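Local coordinates for putative lipoprotein (Clostridium perfringens ATCC 13124, PDB 4R7R), which is of unknown function but is a putative lipoprotein with an alpha-beta fold that may bind lipid, at residues D47-S52 / L105-I110; D89-Y94 / F114-F119. All blocks are in the same frame, centred on the assembly; numbering follows the deposited sequence.

Interaction 1 of 2, residues D47-S52 / L105-I110; sequences DDLLKS and LSLKDI
Helix-to-loop packing in the apolar layer on the sheet brings residues 47-52 of helix 45-52 against the loop that leaves strand 103-106, with Leu-49 and Ser-52 meeting Leu-107 and Ile-110. The closest touch is methyl to methyl: Leu-49 CD1 lies 3.4 Å from Ile-110 CD1, the two side chains slanting past each other. With CG anti to the backbone N (chi1 175°), the end of Leu-49 comes nearer to the loop than the direction of its CB suggests. The same methyl, Leu-49 CD1, reaches Leu-107 CD1 more loosely at 4.3 Å, so one leucine branch faces two residues of the loop. In the antiparallel sheet, strand 103-106 is flanked by strand 90-95, and both Leu-105 and Leu-107 lean on Ile-91; the helix-loop contact therefore continues directly into the apolar layer above that pair of strands. At Ser-52 the chemistry turns partly polar. Ser-52 OG sits over the branch point of Ile-110, 4.0 Å from its CB, a packing contact. The hydroxyl itself turns back to its own helix and donates to Leu-49 O at 2.7 Å, 23° off the carbonyl plane. Ser-52 N donates there too, from the same face of the plane, so two donors grip Leu-49 O, while the OG bond holds the hydroxyl beside the isoleucine. On the helix flank away from the loop, Lys-51 NZ makes a salt bridge of 3.1 Å with Asp-47 OD1 one turn back, meeting its syn side. Asp-109, between Leu-107 and Ile-110, accepts a hydrogen bond from Asn-57, which also bonds Ser-106 O.

Interaction 2 of 2, residues D89-Y94 / F114-F119; sequences DLITLY and FKLEPF
This is a contact of mixed character, a salt bridge at its margin and apolar packing further in, where the residues at the entry to strand 90-95 face the N-terminal end of helix 116-125. The side chains of Lys-115, the N-cap residue, and Asp-89 cross at about a right angle, and Lys-115 NZ donates to Asp-89 OD2 at 2.7 Å. The ammonium comes from above the carboxylate plane, 40° out of it. Bends at chi2 (-74°) and chi4 (82°) fold the lysine over the acid, bringing Lys-115 CE to 3.4 Å from Asp-89 OD2. The other carboxylate oxygen is used as well: a water donates to Asp-89 OD1 at 3.1 Å and accepts from Glu-117 N at 2.6 Å, linking the acid to a backbone N-H in the first turn of the helix. An acid at this end of a helix would be expected to be favoured by the helix dipole, although Asp-89 OD1 also lies 5.2 Å from Glu-117 OE1, a like charge. Deeper in, Ile-91 and Leu-116 cross nearly at right angles, Ile-91 CD1 touching Leu-116 CD1 at 4.2 Å. Leu-116 also packs on Ile-85 of strand 80-85 and on Leu-49 of helix 45-52, while Ile-91 touches Ile-83, which places the helix start over the sheet and beside helix 45-52.

How the interactions relate
Both contacts put a helix over the same part of the antiparallel sheet, where strands 90-95 and 103-106 are neighbours. Backbone pairing between Leu-107 and Asp-89 and between Leu-105 and Ile-91 joins their strand sides, and Asp-48 packs on Phe-114 between their helix sides. Interaction 1 is the more buried, and what passes between its segments is apolar packing, carried mainly by aliphatic side chains. Interaction 2 shares that apolar layer through one isoleucine-leucine pair but extends to a partly exposed edge, where charge and a water take over. Leu-49 and Leu-107 serve both, touching Leu-116 and Ile-91 respectively, so the apolar parts of the two contacts join into one layer.

Interaction 1 of 2, residues D47-S52 / L105-I110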
# COMPACT_ATOMS: atom_id res chain seq x y z
N ASP A 47 5.23 7.85 2.46
CA ASP A 47 6.17 8.70 1.76
C ASP A 47 7.54 8.03 1.49
O ASP A 47 8.11 8.15 0.40
CB ASP A 47 6.37 9.97 2.54
CG ASP A 47 6.98 11.04 1.70
OD1 ASP A 47 6.48 11.25 0.57
OD2 ASP A 47 7.97 11.65 2.17
N ASP A 48 8.05 7.33 2.51
CA ASP A 48 9.35 6.70 2.44
C ASP A 48 9.30 5.55 1.44
O ASP A 48 10.24 5.32 0.67
CB ASP A 48 9.79 6.19 3.83
CG ASP A 48 10.14 7.34 4.80
OD1 ASP A 48 10.35 8.49 4.34
OD2 ASP A 48 10.22 7.07 6.03
N LEU A 49 8.17 4.85 1.45
CA LEU A 49 7.95 3.73 0.55
C LEU A 49 7.90 4.22 -0.90
O LEU A 49 8.61 3.69 -1.75
CB LEU A 49 6.66 2.99 0.90
CG LEU A 49 6.25 1.87 -0.06
CD1 LEU A 49 7.34 0.82 -0.16
CD2 LEU A 49 4.95 1.23 0.39
N LEU A 50 7.08 5.23 -1.16
CA LEU A 50 6.85 5.73 -2.51
C LEU A 50 8.14 6.30 -3.10
O LEU A 50 8.42 6.14 -4.29
CB LEU A 50 5.74 6.79 -2.53
CG LEU A 50 4.32 6.36 -2.12
CD1 LEU A 50 3.31 7.47 -2.39
CD2 LEU A 50 3.86 5.06 -2.80
N LYS A 51 8.92 6.97 -2.26
CA LYS A 51 10.16 7.59 -2.73
C LYS A 51 11.20 6.52 -3.05
O LYS A 51 12.13 6.75 -3.82
CB LYS A 51 10.71 8.57 -1.69
CG LYS A 51 9.96 9.90 -1.61
CD LYS A 51 10.35 10.68 -0.35
CE LYS A 51 10.25 12.20 -0.53
NZ LYS A 51 8.86 12.69 -0.71
N SER A 52 11.04 5.34 -2.45
CA SER A 52 12.02 4.27 -2.62
C SER A 52 11.69 3.38 -3.83
O SER A 52 12.53 2.59 -4.29
CB SER A 52 12.10 3.43 -1.34
OG SER A 52 11.01 2.52 -1.25
N LEU A 105 2.60 -4.27 -7.29
CA LEU A 105 4.00 -4.05 -7.00
C LEU A 105 4.58 -5.24 -6.25
O LEU A 105 3.91 -5.82 -5.39
CB LEU A 105 4.21 -2.78 -6.18
CG LEU A 105 3.56 -1.45 -6.57
CD1 LEU A 105 2.09 -1.38 -6.23
CD2 LEU A 105 4.28 -0.31 -5.85
N SER A 106 5.82 -5.61 -6.59
CA SER A 106 6.63 -6.48 -5.75
C SER A 106 7.63 -5.61 -4.99
O SER A 106 8.26 -4.73 -5.57
CB SER A 106 7.36 -7.53 -6.58
OG SER A 106 8.26 -8.28 -5.77
N LEU A 107 7.78 -5.88 -3.69
CA LEU A 107 8.61 -5.04 -2.82
C LEU A 107 9.86 -5.73 -2.33
O LEU A 107 10.39 -5.37 -1.29
CB LEU A 107 7.81 -4.58 -1.59
CG LEU A 107 6.54 -3.79 -1.88
CD1 LEU A 107 5.91 -3.24 -0.59
CD2 LEU A 107 6.85 -2.67 -2.85
N LYS A 108 10.33 -6.73 -3.06
CA LYS A 108 11.49 -7.48 -2.58
C LYS A 108 12.78 -6.65 -2.51
O LYS A 108 13.58 -6.81 -1.57
CB LYS A 108 11.70 -8.73 -3.44
CG LYS A 108 10.79 -9.87 -3.03
CD LYS A 108 10.31 -10.67 -4.23
CE LYS A 108 9.27 -11.69 -3.81
NZ LYS A 108 9.69 -12.44 -2.59
N ASP A 109 12.98 -5.73 -3.45
CA ASP A 109 14.24 -4.98 -3.48
C ASP A 109 14.23 -3.68 -2.65
O ASP A 109 15.26 -3.03 -2.52
CB ASP A 109 14.65 -4.67 -4.94
CG ASP A 109 13.62 -3.83 -5.69
OD1 ASP A 109 13.80 -3.61 -6.92
OD2 ASP A 109 12.62 -3.39 -5.08
N ILE A 110 13.09 -3.29 -2.09
CA ILE A 110 13.04 -2.00 -1.40
C ILE A 110 13.66 -2.12 -0.02
O ILE A 110 13.79 -3.22 0.51
CB ILE A 110 11.61 -1.45 -1.28
CG1 ILE A 110 10.83 -2.25 -0.26
CG2 ILE A 110 10.91 -1.39 -2.66
CD1 ILE A 110 9.81 -1.43 0.42

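Interaction 2 of 2, residues D89-Y94 / F114-F119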
# COMPACT_ATOMS: atom_id res chain seq x y z
N ASP A 89 5.82 -10.05 -0.19
CA ASP A 89 6.07 -8.64 -0.46
C ASP A 89 5.31 -8.14 -1.69
O ASP A 89 5.64 -7.11 -2.28
CB ASP A 89 7.57 -8.38 -0.62
CG ASP A 89 8.30 -8.41 0.70
OD1 ASP A 89 7.67 -8.03 1.71
OD2 ASP A 89 9.49 -8.83 0.75
N LEU A 90 4.27 -8.88 -2.06
CA LEU A 90 3.32 -8.44 -3.08
C LEU A 90 2.26 -7.53 -2.47
O LEU A 90 1.70 -7.83 -1.42
CB LEU A 90 2.67 -9.66 -3.75
CG LEU A 90 1.49 -9.50 -4.73
CD1 LEU A 90 1.92 -8.77 -6.02
CD2 LEU A 90 0.84 -10.85 -5.05
N ILE A 91 1.97 -6.41 -3.13
CA ILE A 91 0.90 -5.52 -2.69
C ILE A 91 0.10 -5.04 -3.91
O ILE A 91 0.58 -5.15 -5.04
CB ILE A 91 1.43 -4.29 -1.92
CG1 ILE A 91 2.09 -3.31 -2.88
CG2 ILE A 91 2.41 -4.67 -0.81
CD1 ILE A 91 2.35 -1.97 -2.25
N THR A 92 -1.11 -4.55 -3.68
CA THR A 92 -1.87 -3.87 -4.72
C THR A 92 -2.26 -2.50 -4.18
O THR A 92 -2.32 -2.30 -2.96
CB THR A 92 -3.14 -4.62 -5.16
OG1 THR A 92 -4.06 -4.72 -4.07
CG2 THR A 92 -2.80 -6.01 -5.71
N LEU A 93 -2.54 -1.57 -5.09
CA LEU A 93 -2.73 -0.18 -4.73
C LEU A 93 -3.74 0.43 -5.71
O LEU A 93 -3.59 0.30 -6.94
CB LEU A 93 -1.39 0.57 -4.77
CG LEU A 93 -1.27 1.96 -4.13
CD1 LEU A 93 0.20 2.30 -3.88
CD2 LEU A 93 -1.91 3.05 -5.00
N TYR A 94 -4.75 1.10 -5.15
CA TYR A 94 -5.84 1.61 -5.97
C TYR A 94 -6.68 2.62 -5.20
O TYR A 94 -6.68 2.61 -3.96
CB TYR A 94 -6.70 0.46 -6.49
CG TYR A 94 -7.24 -0.48 -5.43
CD1 TYR A 94 -8.53 -0.31 -4.94
CD2 TYR A 94 -6.48 -1.54 -4.95
CE1 TYR A 94 -9.05 -1.16 -3.97
CE2 TYR A 94 -6.99 -2.40 -3.99
CZ TYR A 94 -8.27 -2.22 -3.50
OH TYR A 94 -8.79 -3.07 -2.55
N PHE A 114 10.89 -0.19 4.96
CA PHE A 114 9.63 0.14 4.31
C PHE A 114 8.85 -1.09 3.81
O PHE A 114 7.88 -0.93 3.08
CB PHE A 114 9.89 1.09 3.13
CG PHE A 114 10.90 2.18 3.42
CD1 PHE A 114 10.95 2.78 4.67
CD2 PHE A 114 11.82 2.57 2.45
CE1 PHE A 114 11.91 3.78 4.95
CE2 PHE A 114 12.77 3.55 2.72
CZ PHE A 114 12.82 4.16 3.97
N LYS A 115 9.24 -2.30 4.19
CA LYS A 115 8.42 -3.48 3.86
C LYS A 115 7.08 -3.40 4.60
O LYS A 115 7.06 -3.14 5.80
CB LYS A 115 9.14 -4.79 4.21
CG LYS A 115 10.45 -5.04 3.50
CD LYS A 115 10.25 -5.43 2.04
CE LYS A 115 11.49 -6.14 1.50
NZ LYS A 115 11.57 -7.60 1.84
N LEU A 116 5.97 -3.64 3.92
CA LEU A 116 4.66 -3.37 4.50
C LEU A 116 4.09 -4.48 5.38
O LEU A 116 3.44 -4.18 6.39
CB LEU A 116 3.66 -3.04 3.39
CG LEU A 116 3.92 -1.66 2.78
CD1 LEU A 116 2.80 -1.25 1.82
CD2 LEU A 116 4.14 -0.62 3.88
N GLU A 117 4.29 -5.75 5.02
CA GLU A 117 3.81 -6.83 5.89
C GLU A 117 4.44 -6.78 7.32
O GLU A 117 3.72 -6.90 8.31
CB GLU A 117 4.03 -8.22 5.25
CG GLU A 117 3.48 -9.37 6.13
CD GLU A 117 3.77 -10.78 5.60
OE1 GLU A 117 4.32 -10.94 4.48
OE2 GLU A 117 3.44 -11.75 6.32
N PRO A 118 5.78 -6.60 7.43
CA PRO A 118 6.28 -6.53 8.81
C PRO A 118 5.93 -5.20 9.49
O PRO A 118 5.84 -5.15 10.72
CB PRO A 118 7.80 -6.67 8.66
CG PRO A 118 8.08 -6.24 7.27
CD PRO A 118 6.88 -6.65 6.45
N PHE A 119 5.71 -4.16 8.70
CA PHE A 119 5.20 -2.90 9.22
C PHE A 119 3.81 -3.06 9.87
O PHE A 119 3.55 -2.52 10.96
CB PHE A 119 5.11 -1.83 8.12
CG PHE A 119 4.48 -0.55 8.59
CD1 PHE A 119 5.24 0.39 9.30
CD2 PHE A 119 3.13 -0.29 8.36
CE1 PHE A 119 4.67 1.56 9.77
CE2 PHE A 119 2.55 0.88 8.82
CZ PHE A 119 3.32 1.81 9.53
O HOH W 1 5.21 -6.32 2.61